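Local coordinates for trehalose synthase regulatory protein (PDB 5HUS) that probably regulates trehalose synthesis in Candida albicans as part of a trehalose synthase complex, and has a C-terminal domain related to trehalose-phosphate phosphatases of the HAD clan, at residues A[228-231]-A[232-236]; A[204-207]-A[208-212]. All coordinates share one frame; numbering follows the deposited sequence.

Contact 1: residues A[228-231]-A[232-236]; sequences FQQP and MKDDI
The flat amide of Q230 and the carboxylate of D234 lie with their planes 66° apart, the amide turning its NE2 to the D234 backbone and the carboxylate bringing OD2 over to the P231 ring, 3.3 Å from CG. D234 ends a type I beta turn that P231 begins, Q230 standing just before it, after helix 225-229. Its closing bond, D234 N to P231 O, is long at 3.3 Å, and the donor stands above the carbonyl plane, 46° out of it. P231 stands first, where the turn uses its O and asks nothing of its N, so the missing N-H costs nothing. The ring also takes K233 CE at 4.0 Å from P231 CB, an aliphatic touch by a lysine whose charged end can remain at the surface. Q230 spans the turn because its CG sits between the backbone N and the carbonyl carbon (chi1 84°) and the chain then runs extended, long enough for NE2 to make a weak bond, 3.0 Å, to D234 O. M232 points elsewhere, folding its flexible thioether onto helix 200-213. Its backbone N is buried here without a hydrogen-bond partner, 3.6 Å from Q230 O.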
loop_
_atom_site.group_PDB
_atom_site.type_symbol
_atom_site.label_atom_id
_atom_site.label_comp_id
_atom_site.label_asym_id
_atom_site.label_seq_id
_atom_site.Cartn_x
_atom_site.Cartn_y
_atom_site.Cartn_z
ATOM N N PHE A 228 1.951 7.299 -15.901
ATOM C CA PHE A 228 1.710 6.478 -14.721
ATOM C C PHE A 228 0.677 7.105 -13.784
ATOM O O PHE A 228 0.144 6.440 -12.892
ATOM C CB PHE A 228 3.034 6.209 -13.994
ATOM C CG PHE A 228 3.989 5.377 -14.803
ATOM C CD1 PHE A 228 5.046 5.968 -15.478
ATOM C CD2 PHE A 228 3.799 4.012 -14.931
ATOM C CE1 PHE A 228 5.913 5.211 -16.249
ATOM C CE2 PHE A 228 4.661 3.243 -15.704
ATOM C CZ PHE A 228 5.723 3.845 -16.359
ATOM N N GLN A 229 0.368 8.376 -14.013
ATOM C CA GLN A 229 -0.644 9.078 -13.231
ATOM C C GLN A 229 -2.033 8.998 -13.863
ATOM O O GLN A 229 -3.022 9.390 -13.245
ATOM C CB GLN A 229 -0.251 10.542 -13.058
ATOM C CG GLN A 229 1.065 10.748 -12.343
ATOM C CD GLN A 229 1.586 12.165 -12.484
ATOM O OE1 GLN A 229 1.249 12.874 -13.438
ATOM N NE2 GLN A 229 2.413 12.586 -11.541
ATOM N N GLN A 230 -2.096 8.501 -15.095
ATOM C CA GLN A 230 -3.360 8.379 -15.819
ATOM C C GLN A 230 -4.268 7.365 -15.123
ATOM O O GLN A 230 -3.787 6.550 -14.337
ATOM C CB GLN A 230 -3.100 7.977 -17.280
ATOM C CG GLN A 230 -2.924 6.484 -17.516
ATOM C CD GLN A 230 -2.349 6.178 -18.889
ATOM O OE1 GLN A 230 -2.131 7.080 -19.696
ATOM N NE2 GLN A 230 -2.099 4.902 -19.159
ATOM N N PRO A 231 -5.587 7.418 -15.387
ATOM C CA PRO A 231 -6.496 6.479 -14.716
ATOM C C PRO A 231 -6.168 5.018 -15.009
ATOM O O PRO A 231 -5.651 4.696 -16.082
ATOM C CB PRO A 231 -7.871 6.850 -15.282
ATOM C CG PRO A 231 -7.583 7.582 -16.550
ATOM C CD PRO A 231 -6.318 8.331 -16.285
ATOM N N MET A 232 -6.474 4.146 -14.053
ATOM C CA MET A 232 -6.177 2.721 -14.174
ATOM C C MET A 232 -6.884 2.063 -15.356
ATOM O O MET A 232 -6.512 0.967 -15.771
ATOM C CB MET A 232 -6.556 1.995 -12.881
ATOM C CG MET A 232 -5.685 2.366 -11.689
ATOM S SD MET A 232 -3.946 1.995 -11.979
ATOM C CE MET A 232 -4.037 0.249 -12.366
ATOM N N LYS A 233 -7.901 2.735 -15.889
ATOM C CA LYS A 233 -8.677 2.212 -17.012
ATOM C C LYS A 233 -7.822 2.011 -18.267
ATOM O O LYS A 233 -7.957 1.007 -18.968
ATOM C CB LYS A 233 -9.844 3.148 -17.329
ATOM C CG LYS A 233 -10.567 3.687 -16.101
ATOM C CD LYS A 233 -11.662 4.669 -16.502
ATOM C CE LYS A 233 -11.108 5.788 -17.374
ATOM N NZ LYS A 233 -12.183 6.643 -17.958
ATOM N N ASP A 234 -6.944 2.973 -18.542
ATOM C CA ASP A 234 -6.094 2.936 -19.729
ATOM C C ASP A 234 -4.836 2.101 -19.500
ATOM O O ASP A 234 -3.888 2.564 -18.866
ATOM C CB ASP A 234 -5.701 4.353 -20.139
ATOM C CG ASP A 234 -6.738 5.380 -19.736
ATOM O OD1 ASP A 234 -7.939 5.040 -19.723
ATOM O OD2 ASP A 234 -6.353 6.526 -19.424
ATOM N N ASP A 235 -4.821 0.879 -20.025
ATOM C CA ASP A 235 -3.685 -0.012 -19.809
ATOM C C ASP A 235 -3.376 -0.923 -20.996
ATOM O O ASP A 235 -4.045 -1.934 -21.210
ATOM C CB ASP A 235 -3.916 -0.868 -18.560
ATOM C CG ASP A 235 -3.465 -0.176 -17.289
ATOM O OD1 ASP A 235 -2.507 0.623 -17.363
ATOM O OD2 ASP A 235 -4.062 -0.427 -16.220
ATOM N N ILE A 236 -2.354 -0.549 -21.758
ATOM C CA ILE A 236 -1.772 -1.428 -22.764
ATOM C C ILE A 236 -0.288 -1.596 -22.459
ATOM O O ILE A 236 0.485 -0.646 -22.583
ATOM C CB ILE A 236 -1.953 -0.886 -24.197
ATOM C CG1 ILE A 236 -2.436 0.568 -24.169
ATOM C CG2 ILE A 236 -2.917 -1.763 -24.982
ATOM C CD1 ILE A 236 -1.493 1.538 -24.851
#

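Contact 2: residues A[204-207]-A[208-212]; sequences AIRL and VLSCH
L207 and V208, neighbours in the middle of helix 200-213, bury the most surface here, and R206 adds the polar part of the contact. With CG anti to the backbone N (chi1 -179°), L207 carries CD2 over the following turn: it comes to 4.0 Å from C211 SG, one turn on, and lies 4.4 Å from V208 CG2. Leucine and cysteine thus form a small apolar strip along one flank, beside the backbone bond from C211 N to L207 O. V208 is held from the other direction. Its N-H points almost straight at A204 O (2.9 Å, 172°), while CG2, placed beside the backbone N, rests 3.3 Å from that same oxygen, which would shield that bond from water. CG1 instead meets the H212 ring at its edge, in plane. R206 O is gripped twice, by S210 N at 2.9 Å and by S210 OG at 2.8 Å, the two donors arriving from opposite faces of the carbonyl plane. Serine is apt for this, since OG beside its own N (chi1 -63°) folds back one turn and satisfies the hydroxyl within the helix. The R206 guanidinium leaves the helix for the backbone oxygens of Q230 and F228 and the D235 carboxylate. Elsewhere the helix is packed into the HAD core: V208 and L209 touch L22 of strand 20-26, L209 also meets V243 and V246 of strand 243-250, and I205 reaches Y248 of that strand and Y262 of helix 254-265.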
loop_
_atom_site.group_PDB
_atom_site.type_symbol
_atom_site.label_atom_id
_atom_site.label_comp_id
_atom_site.label_asym_id
_atom_site.label_seq_id
_atom_site.Cartn_x
_atom_site.Cartn_y
_atom_site.Cartn_z
ATOM N N ALA A 204 0.715 2.986 -8.110
ATOM C CA ALA A 204 2.075 2.663 -7.690
ATOM C C ALA A 204 2.431 1.218 -8.025
ATOM O O ALA A 204 3.535 0.936 -8.480
ATOM C CB ALA A 204 2.256 2.923 -6.196
ATOM N N ILE A 205 1.495 0.304 -7.792
ATOM C CA ILE A 205 1.722 -1.094 -8.116
ATOM C C ILE A 205 1.946 -1.232 -9.621
ATOM O O ILE A 205 2.874 -1.904 -10.061
ATOM C CB ILE A 205 0.548 -1.983 -7.656
ATOM C CG1 ILE A 205 0.538 -2.065 -6.121
ATOM C CG2 ILE A 205 0.670 -3.396 -8.277
ATOM C CD1 ILE A 205 -0.673 -2.758 -5.537
ATOM N N ARG A 206 1.118 -0.548 -10.404
ATOM C CA ARG A 206 1.257 -0.578 -11.856
ATOM C C ARG A 206 2.609 -0.025 -12.291
ATOM O O ARG A 206 3.236 -0.561 -13.195
ATOM C CB ARG A 206 0.126 0.209 -12.523
ATOM C CG ARG A 206 0.276 0.316 -14.037
ATOM C CD ARG A 206 -0.908 1.040 -14.670
ATOM N NE ARG A 206 -0.990 2.442 -14.275
ATOM C CZ ARG A 206 -1.951 3.273 -14.666
ATOM N NH1 ARG A 206 -2.916 2.843 -15.470
ATOM N NH2 ARG A 206 -1.949 4.535 -14.252
ATOM N N LEU A 207 3.062 1.036 -11.631
ATOM C CA LEU A 207 4.360 1.634 -11.941
ATOM C C LEU A 207 5.514 0.674 -11.641
ATOM O O LEU A 207 6.408 0.477 -12.468
ATOM C CB LEU A 207 4.534 2.949 -11.161
ATOM C CG LEU A 207 5.819 3.769 -11.345
ATOM C CD1 LEU A 207 5.545 5.230 -11.024
ATOM C CD2 LEU A 207 6.971 3.269 -10.466
ATOM N N VAL A 208 5.508 0.092 -10.447
ATOM C CA VAL A 208 6.552 -0.856 -10.072
ATOM C C VAL A 208 6.542 -2.065 -11.003
ATOM O O VAL A 208 7.589 -2.486 -11.495
ATOM C CB VAL A 208 6.391 -1.301 -8.604
ATOM C CG1 VAL A 208 7.359 -2.425 -8.272
ATOM C CG2 VAL A 208 6.611 -0.103 -7.676
ATOM N N LEU A 209 5.354 -2.595 -11.268
ATOM C CA LEU A 209 5.220 -3.712 -12.197
ATOM C C LEU A 209 5.776 -3.348 -13.579
ATOM O O LEU A 209 6.550 -4.119 -14.148
ATOM C CB LEU A 209 3.761 -4.155 -12.298
ATOM C CG LEU A 209 3.441 -5.257 -13.316
ATOM C CD1 LEU A 209 4.280 -6.503 -13.064
ATOM C CD2 LEU A 209 1.961 -5.593 -13.265
ATOM N N SER A 210 5.419 -2.172 -14.091
ATOM C CA SER A 210 5.913 -1.718 -15.396
ATOM C C SER A 210 7.435 -1.633 -15.448
ATOM O O SER A 210 8.048 -2.017 -16.437
ATOM C CB SER A 210 5.314 -0.351 -15.760
ATOM O OG SER A 210 3.905 -0.435 -15.891
ATOM N N CYS A 211 8.042 -1.119 -14.384
ATOM C CA CYS A 211 9.491 -0.972 -14.345
ATOM C C CYS A 211 10.197 -2.306 -14.492
ATOM O O CYS A 211 11.133 -2.433 -15.279
ATOM C CB CYS A 211 9.933 -0.294 -13.050
ATOM S SG CYS A 211 9.521 1.446 -12.993
ATOM N N HIS A 212 9.747 -3.303 -13.741
ATOM C CA HIS A 212 10.391 -4.599 -13.797
ATOM C C HIS A 212 9.911 -5.418 -14.996
ATOM O O HIS A 212 10.658 -6.242 -15.523
ATOM C CB HIS A 212 10.162 -5.351 -12.484
ATOM C CG HIS A 212 10.851 -4.719 -11.315
ATOM N ND1 HIS A 212 12.208 -4.839 -11.102
ATOM C CD2 HIS A 212 10.378 -3.941 -10.311
ATOM C CE1 HIS A 212 12.540 -4.175 -10.008
ATOM N NE2 HIS A 212 11.448 -3.620 -9.511
#

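Contact 2 comes first along the chain and contact 1 follows, their centres 12 Å apart, and the R206 side chain makes the polar link between them. R206 sends NH2 to Q230 O at 2.7 Å, probably a hydrogen bond, and NH1 to D235 OD1 in a 2.9 Å salt bridge; NH2 also bonds F228 O. An arginine suits this role, being long enough to leave a buried helix and having several N-H groups with which to tie the D235 carboxylate to carbonyls at the end of helix 225-229 and just after it. The surface loop of 228-236 is thereby fastened to helix 200-213, which itself rests on the HAD core sheet. M232 CA packs 3.5 Å from R206 NH1.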